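Nitroreductase (Bacteroides fragilis NCTC 9343, PDB 3EK3) binds flavin mononucleotide and probably acts as an NAD(P)H-dependent oxidoreductase of the nitroreductase family. Local coordinates at residues H50-C55 against L153-N158; T96-S101 against V165-K170. One frame throughout, in Å; residues are numbered along the deposited sequence.

Contact 1: residues H50-C55 against L153-N158; sequences HFTAVC and LGVPEN
The imidazole of H50 has T52 OG1 at its edge, in the ring plane. P156 CD and G154 O approach the ring obliquely. CB of H50 points toward the loop and lies 3.9 Å from P156 CD. CG stands anti to the backbone N (chi1 -156°). NE2 of H50 is hydrogen-bonded to T187 OG1 of the second subunit. Two residues on, T52 points to the same side. Its methyl CG2 meets the carbonyl L153 O at 3.5 Å, while OG1 rests on V155 CG2 at 3.8 Å. The two T52 branches thus straddle the turn at G154. The V54 and L153 side chains cross at about a right angle and touch through V54 CG2 and L153 CD1, 4.2 Å apart. No hydrogen bond joins the segments; the contact is van der Waals packing. The loop runs nearly opposite to the strand, 171° between their directions. G154 has positive phi (107°) and forms a Schellman motif that ends helix 144-153. The loop then lies on the H50, T52 and V54 side of strand 50-54. That strand pairs in parallel with a strand of the second subunit, which carries the sheet across the dimer, as in the nitroreductase fold.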
ATOM      1  N   HIS A  50       7.518  11.799  -1.673  1.00 12.81           N
ATOM      2  CA  HIS A  50       7.685  12.860  -0.694  1.00 10.16           C
ATOM      3  C   HIS A  50       6.499  12.823   0.255  1.00 12.23           C
ATOM      4  O   HIS A  50       5.387  12.516  -0.153  1.00 13.29           O
ATOM      5  CB  HIS A  50       7.735  14.243  -1.347  1.00 11.72           C
ATOM      6  CG  HIS A  50       8.455  15.263  -0.522  1.00 12.37           C
ATOM      7  ND1 HIS A  50       9.829  15.373  -0.510  1.00 14.45           N
ATOM      8  CD2 HIS A  50       7.994  16.194   0.344  1.00 15.36           C
ATOM      9  CE1 HIS A  50      10.183  16.329   0.339  1.00 14.20           C
ATOM     10  NE2 HIS A  50       9.087  16.836   0.874  1.00 15.95           N
ATOM     11  N   PHE A  51       6.780  13.154   1.509  1.00 10.01           N
ATOM     12  CA  PHE A  51       5.813  13.173   2.579  1.00  9.36           C
ATOM     13  C   PHE A  51       5.774  14.590   3.142  1.00 11.19           C
ATOM     14  O   PHE A  51       6.727  15.015   3.780  1.00 11.43           O
ATOM     15  CB  PHE A  51       6.236  12.200   3.681  1.00 10.29           C
ATOM     16  CG  PHE A  51       6.645  10.818   3.182  1.00 11.72           C
ATOM     17  CD1 PHE A  51       5.755  10.018   2.531  1.00 18.04           C
ATOM     18  CD2 PHE A  51       7.949  10.346   3.353  1.00 14.98           C
ATOM     19  CE1 PHE A  51       6.121   8.743   2.099  1.00 16.88           C
ATOM     20  CE2 PHE A  51       8.329   9.064   2.909  1.00 16.04           C
ATOM     21  CZ  PHE A  51       7.394   8.278   2.256  1.00 10.30           C
ATOM     22  N   THR A  52       4.685  15.317   2.885  1.00 11.95           N
ATOM     23  CA  THR A  52       4.534  16.704   3.317  1.00 10.28           C
ATOM     24  C   THR A  52       3.511  16.726   4.444  1.00 13.07           C
ATOM     25  O   THR A  52       2.308  16.620   4.213  1.00 12.82           O
ATOM     26  CB  THR A  52       4.114  17.633   2.138  1.00 10.14           C
ATOM     27  OG1 THR A  52       5.036  17.452   1.060  1.00 12.51           O
ATOM     28  CG2 THR A  52       4.161  19.096   2.568  1.00 10.15           C
ATOM     29  N   ALA A  53       4.011  16.801   5.680  1.00 11.69           N
ATOM     30  CA  ALA A  53       3.164  16.784   6.852  1.00 11.06           C
ATOM     31  C   ALA A  53       2.715  18.204   7.166  1.00 11.25           C
ATOM     32  O   ALA A  53       3.515  19.045   7.557  1.00 12.53           O
ATOM     33  CB  ALA A  53       3.891  16.161   8.053  1.00 11.04           C
ATOM     34  N   VAL A  54       1.429  18.477   6.984  1.00 11.79           N
ATOM     35  CA  VAL A  54       0.884  19.795   7.230  1.00  9.70           C
ATOM     36  C   VAL A  54       0.153  19.786   8.571  1.00 13.20           C
ATOM     37  O   VAL A  54      -0.854  19.102   8.721  1.00 11.47           O
ATOM     38  CB  VAL A  54      -0.082  20.238   6.120  1.00 11.25           C
ATOM     39  CG1 VAL A  54      -0.594  21.688   6.368  1.00 10.06           C
ATOM     40  CG2 VAL A  54       0.609  20.139   4.765  1.00 10.79           C
ATOM     41  N   CYS A  55       0.680  20.561   9.524  1.00 12.86           N
ATOM     42  CA  CYS A  55       0.204  20.582  10.892  1.00 13.22           C
ATOM     43  C   CYS A  55      -0.463  21.898  11.270  1.00 14.18           C
ATOM     44  O   CYS A  55      -0.752  22.131  12.417  1.00 15.93           O
ATOM     45  CB  CYS A  55       1.388  20.356  11.802  1.00 12.32           C
ATOM     46  SG  CYS A  55       2.240  18.814  11.482  1.00 17.11           S
ATOM     47  N   LEU A 153       3.325  24.627  -0.193  1.00 10.49           N
ATOM     48  CA  LEU A 153       3.533  23.748   0.971  1.00 10.86           C
ATOM     49  C   LEU A 153       4.809  22.921   0.854  1.00 12.98           C
ATOM     50  O   LEU A 153       5.270  22.348   1.826  1.00 14.95           O
ATOM     51  CB  LEU A 153       2.338  22.807   1.140  1.00 11.85           C
ATOM     52  CG  LEU A 153       1.046  23.479   1.582  1.00 10.24           C
ATOM     53  CD1 LEU A 153      -0.071  22.452   1.382  1.00 15.16           C
ATOM     54  CD2 LEU A 153       1.147  23.968   3.057  1.00 10.45           C
ATOM     55  N   GLY A 154       5.353  22.804  -0.344  1.00 12.29           N
ATOM     56  CA  GLY A 154       6.576  22.014  -0.537  1.00 14.76           C
ATOM     57  C   GLY A 154       6.398  20.686  -1.238  1.00 15.84           C
ATOM     58  O   GLY A 154       7.341  19.907  -1.327  1.00 19.72           O
ATOM     59  N   VAL A 155       5.204  20.419  -1.756  1.00 14.60           N
ATOM     60  CA  VAL A 155       5.009  19.241  -2.616  1.00 14.14           C
ATOM     61  C   VAL A 155       5.747  19.486  -3.956  1.00 12.51           C
ATOM     62  O   VAL A 155       5.575  20.533  -4.597  1.00 13.46           O
ATOM     63  CB  VAL A 155       3.520  18.975  -2.917  1.00 12.63           C
ATOM     64  CG1 VAL A 155       3.377  17.748  -3.834  1.00 11.71           C
ATOM     65  CG2 VAL A 155       2.701  18.778  -1.626  1.00 12.97           C
ATOM     66  N   PRO A 156       6.643  18.551  -4.361  1.00 13.03           N
ATOM     67  CA  PRO A 156       7.334  18.763  -5.617  1.00 10.93           C
ATOM     68  C   PRO A 156       6.413  18.940  -6.805  1.00 13.38           C
ATOM     69  O   PRO A 156       5.427  18.230  -6.941  1.00 15.49           O
ATOM     70  CB  PRO A 156       8.182  17.488  -5.777  1.00 13.46           C
ATOM     71  CG  PRO A 156       8.411  17.022  -4.429  1.00 11.77           C
ATOM     72  CD  PRO A 156       7.122  17.346  -3.676  1.00 14.65           C
ATOM     73  N   GLU A 157       6.757  19.883  -7.656  1.00 12.85           N
ATOM     74  CA  GLU A 157       5.913  20.218  -8.792  1.00 14.61           C
ATOM     75  C   GLU A 157       5.752  19.102  -9.795  1.00 13.93           C
ATOM     76  O   GLU A 157       4.781  19.108 -10.539  1.00 16.95           O
ATOM     77  CB  GLU A 157       6.440  21.458  -9.498  1.00 15.85           C
ATOM     78  CG  GLU A 157       6.321  22.664  -8.595  1.00 16.79           C
ATOM     79  CD  GLU A 157       6.791  23.948  -9.227  1.00 21.20           C
ATOM     80  OE1 GLU A 157       6.102  24.457 -10.136  1.00 28.68           O
ATOM     81  OE2 GLU A 157       7.846  24.448  -8.793  1.00 30.07           O
ATOM     82  N   ASN A 158       6.709  18.177  -9.835  1.00 13.91           N
ATOM     83  CA  ASN A 158       6.665  17.032 -10.741  1.00 14.64           C
ATOM     84  C   ASN A 158       6.005  15.801 -10.126  1.00 16.13           C
ATOM     85  O   ASN A 158       6.030  14.730 -10.721  1.00 17.90           O
ATOM     86  CB  ASN A 158       8.094  16.671 -11.203  1.00 15.68           C
ATOM     87  CG  ASN A 158       8.926  16.083 -10.096  1.00 21.50           C
ATOM     88  OD1 ASN A 158       8.966  16.614  -8.998  1.00 21.99           O
ATOM     89  ND2 ASN A 158       9.570  14.960 -10.368  1.00 32.14           N
TER

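Contact 2: residues T96-S101 against V165-K170; sequences TLVIVS and VALGYK
V165 O is gripped twice, by the N-H of V98 and by a weaker CA-H contact. The V98 N to V165 O bond is 2.8 Å long and nearly straight (172° at the hydrogen), with the donor above the carbonyl plane. L97 CA adds its C-H at 3.4 Å from V165 O. This is an antiparallel pairing in the central sheet of the nitroreductase alpha+beta fold, between strands 96-102 and 160-168. V98 and V165 form a hydrogen-bonded pair. In the return bond, V165 N uses an in-plane lone pair of V98 O. L97 and A166 form the non-hydrogen-bonded pair that follows. T96 and L167 are hydrogen-bonded again: L167 N reaches T96 O at 2.9 Å, but the return bond from T96 N to L167 O is weak at 3.4 Å. Of the four bonds only this one is weak.

T96, V98, V165 and L167 point to one face, where helix 109-126 packs: I117 touches V165 and A124 touches L167. The side chains of T96 and L167 lie side by side and point the same way. T96 OG1 is hydrogen-bonded to Q24 OE1, and its CG2 faces the leucine. L97 and A166 point to the other face. L97 CG is anti to the backbone N (chi1 -174°), and CD1 comes back over the V165 carbonyl, 3.7 Å from V165 O. On the helix side, L167 CD1 touches two methyls, 3.9 Å from V98 CG2 and 4.1 Å from T96 CG2.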
ATOM      1  N   THR A  96      -3.533  17.272  11.709  1.00 11.13           N
ATOM      2  CA  THR A  96      -2.397  16.977  10.816  1.00 12.28           C
ATOM      3  C   THR A  96      -2.895  16.197   9.594  1.00 12.64           C
ATOM      4  O   THR A  96      -3.714  15.287   9.712  1.00 13.39           O
ATOM      5  CB  THR A  96      -1.260  16.210  11.541  1.00 14.79           C
ATOM      6  OG1 THR A  96      -0.629  17.094  12.471  1.00 12.05           O
ATOM      7  CG2 THR A  96      -0.175  15.689  10.556  1.00 13.66           C
ATOM      8  N   LEU A  97      -2.435  16.618   8.423  1.00 11.27           N
ATOM      9  CA  LEU A  97      -2.605  15.863   7.197  1.00 11.02           C
ATOM     10  C   LEU A  97      -1.254  15.665   6.528  1.00 11.28           C
ATOM     11  O   LEU A  97      -0.554  16.637   6.250  1.00 12.49           O
ATOM     12  CB  LEU A  97      -3.511  16.620   6.253  1.00 11.14           C
ATOM     13  CG  LEU A  97      -3.914  15.926   4.966  1.00 12.36           C
ATOM     14  CD1 LEU A  97      -4.860  14.760   5.225  1.00  9.24           C
ATOM     15  CD2 LEU A  97      -4.564  16.940   4.073  1.00 12.27           C
ATOM     16  N   VAL A  98      -0.906  14.417   6.249  1.00 10.29           N
ATOM     17  CA  VAL A  98       0.327  14.104   5.527  1.00 10.32           C
ATOM     18  C   VAL A  98      -0.008  13.848   4.065  1.00  9.27           C
ATOM     19  O   VAL A  98      -0.763  12.912   3.709  1.00 11.30           O
ATOM     20  CB  VAL A  98       1.049  12.896   6.062  1.00 10.89           C
ATOM     21  CG1 VAL A  98       2.433  12.736   5.417  1.00  8.15           C
ATOM     22  CG2 VAL A  98       1.214  13.014   7.544  1.00  8.83           C
ATOM     23  N   ILE A  99       0.518  14.711   3.217  1.00  9.83           N
ATOM     24  CA  ILE A  99       0.320  14.576   1.783  1.00  9.99           C
ATOM     25  C   ILE A  99       1.414  13.674   1.216  1.00 10.67           C
ATOM     26  O   ILE A  99       2.585  14.005   1.312  1.00 12.50           O
ATOM     27  CB  ILE A  99       0.400  15.965   1.089  1.00  8.90           C
ATOM     28  CG1 ILE A  99      -0.663  16.905   1.685  1.00  9.41           C
ATOM     29  CG2 ILE A  99       0.218  15.831  -0.436  1.00 14.37           C
ATOM     30  CD1 ILE A  99      -0.529  18.370   1.296  1.00  8.61           C
ATOM     31  N   VAL A 100       1.019  12.560   0.599  1.00 10.02           N
ATOM     32  CA  VAL A 100       2.001  11.563   0.140  1.00  9.14           C
ATOM     33  C   VAL A 100       2.000  11.641  -1.390  1.00 10.03           C
ATOM     34  O   VAL A 100       1.001  11.360  -2.041  1.00 12.17           O
ATOM     35  CB  VAL A 100       1.726  10.143   0.692  1.00  9.56           C
ATOM     36  CG1 VAL A 100       2.824   9.142   0.198  1.00  5.93           C
ATOM     37  CG2 VAL A 100       1.714  10.120   2.269  1.00 10.74           C
ATOM     38  N   SER A 101       3.142  12.048  -1.955  1.00  9.76           N
ATOM     39  CA  SER A 101       3.230  12.328  -3.398  1.00 10.65           C
ATOM     40  C   SER A 101       4.349  11.496  -4.015  1.00 10.43           C
ATOM     41  O   SER A 101       5.195  11.010  -3.317  1.00 11.62           O
ATOM     42  CB  SER A 101       3.482  13.811  -3.655  1.00 11.07           C
ATOM     43  OG  SER A 101       4.723  14.275  -3.135  1.00 10.27           O
ATOM     44  N   VAL A 165      -2.830  11.174   4.532  1.00 11.29           N
ATOM     45  CA  VAL A 165      -3.100  10.607   5.828  1.00 10.32           C
ATOM     46  C   VAL A 165      -3.514  11.669   6.825  1.00 10.26           C
ATOM     47  O   VAL A 165      -2.686  12.490   7.221  1.00  9.75           O
ATOM     48  CB  VAL A 165      -1.821   9.932   6.329  1.00  8.94           C
ATOM     49  CG1 VAL A 165      -1.967   9.294   7.735  1.00 11.34           C
ATOM     50  CG2 VAL A 165      -1.291   8.873   5.298  1.00 10.68           C
ATOM     51  N   ALA A 166      -4.778  11.618   7.274  1.00 10.12           N
ATOM     52  CA  ALA A 166      -5.223  12.428   8.382  1.00  9.61           C
ATOM     53  C   ALA A 166      -4.696  11.789   9.631  1.00 10.38           C
ATOM     54  O   ALA A 166      -4.713  10.555   9.745  1.00 10.19           O
ATOM     55  CB  ALA A 166      -6.780  12.503   8.453  1.00  8.90           C
ATOM     56  N   LEU A 167      -4.234  12.614  10.564  1.00 11.41           N
ATOM     57  CA  LEU A 167      -3.768  12.109  11.844  1.00 12.87           C
ATOM     58  C   LEU A 167      -4.268  12.966  12.992  1.00 14.08           C
ATOM     59  O   LEU A 167      -4.316  14.194  12.900  1.00 11.70           O
ATOM     60  CB  LEU A 167      -2.230  12.090  11.904  1.00 14.34           C
ATOM     61  CG  LEU A 167      -1.430  11.204  10.958  1.00 12.12           C
ATOM     62  CD1 LEU A 167       0.025  11.636  11.018  1.00 10.68           C
ATOM     63  CD2 LEU A 167      -1.586   9.702  11.273  1.00 16.36           C
ATOM     64  N   GLY A 168      -4.572  12.311  14.111  1.00 14.02           N
ATOM     65  CA  GLY A 168      -5.083  12.993  15.301  1.00 12.97           C
ATOM     66  C   GLY A 168      -5.562  12.019  16.346  1.00 15.48           C
ATOM     67  O   GLY A 168      -5.376  10.813  16.223  1.00 14.83           O
ATOM     68  N   TYR A 169      -6.215  12.548  17.365  1.00 15.00           N
ATOM     69  CA  TYR A 169      -6.904  11.708  18.328  1.00 14.32           C
ATOM     70  C   TYR A 169      -8.374  11.611  17.972  1.00 12.07           C
ATOM     71  O   TYR A 169      -9.011  12.610  17.632  1.00 11.82           O
ATOM     72  CB  TYR A 169      -6.741  12.266  19.730  1.00 15.64           C
ATOM     73  CG  TYR A 169      -5.315  12.341  20.161  1.00 19.37           C
ATOM     74  CD1 TYR A 169      -4.635  11.198  20.577  1.00 18.11           C
ATOM     75  CD2 TYR A 169      -4.627  13.558  20.133  1.00 15.56           C
ATOM     76  CE1 TYR A 169      -3.304  11.275  20.968  1.00 26.40           C
ATOM     77  CE2 TYR A 169      -3.302  13.642  20.529  1.00 21.37           C
ATOM     78  CZ  TYR A 169      -2.653  12.503  20.940  1.00 24.52           C
ATOM     79  OH  TYR A 169      -1.351  12.599  21.335  1.00 31.41           O
ATOM     80  N   LYS A 170      -8.928  10.410  18.073  1.00 14.02           N
ATOM     81  CA  LYS A 170     -10.358  10.225  17.867  1.00 15.94           C
ATOM     82  C   LYS A 170     -11.136  11.121  18.838  1.00 15.14           C
ATOM     83  O   LYS A 170     -10.816  11.211  20.039  1.00 14.61           O
ATOM     84  CB  LYS A 170     -10.769   8.759  18.066  1.00 16.10           C
ATOM     85  CG  LYS A 170     -12.220   8.471  17.770  1.00 18.65           C
ATOM     86  CD  LYS A 170     -12.500   6.956  17.735  1.00 19.39           C
ATOM     87  CE  LYS A 170     -12.396   6.292  19.104  1.00 26.57           C
TER

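Strand 96-102 joins the two contacts. It pairs with 160-168 in contact 2 and with 50-54, the strand of contact 1, along its other edge. T52 O meets I99 N at 2.8 Å, and V54 N meets L97 O at 2.8 Å, both probable hydrogen bonds. V155 CG1 of the loop also packs on S101 OG, 3.8 Å away. The contact centres are about 12 Å apart. Contact 2 is nearer the cofactor: the A166 side chain is about 8 Å from bound FMN and about 6 Å from that of Y92, an FMN-binding residue. Contact 1 lies away from the annotated sites, at the strand that is outermost within this chain and pairs with the second subunit.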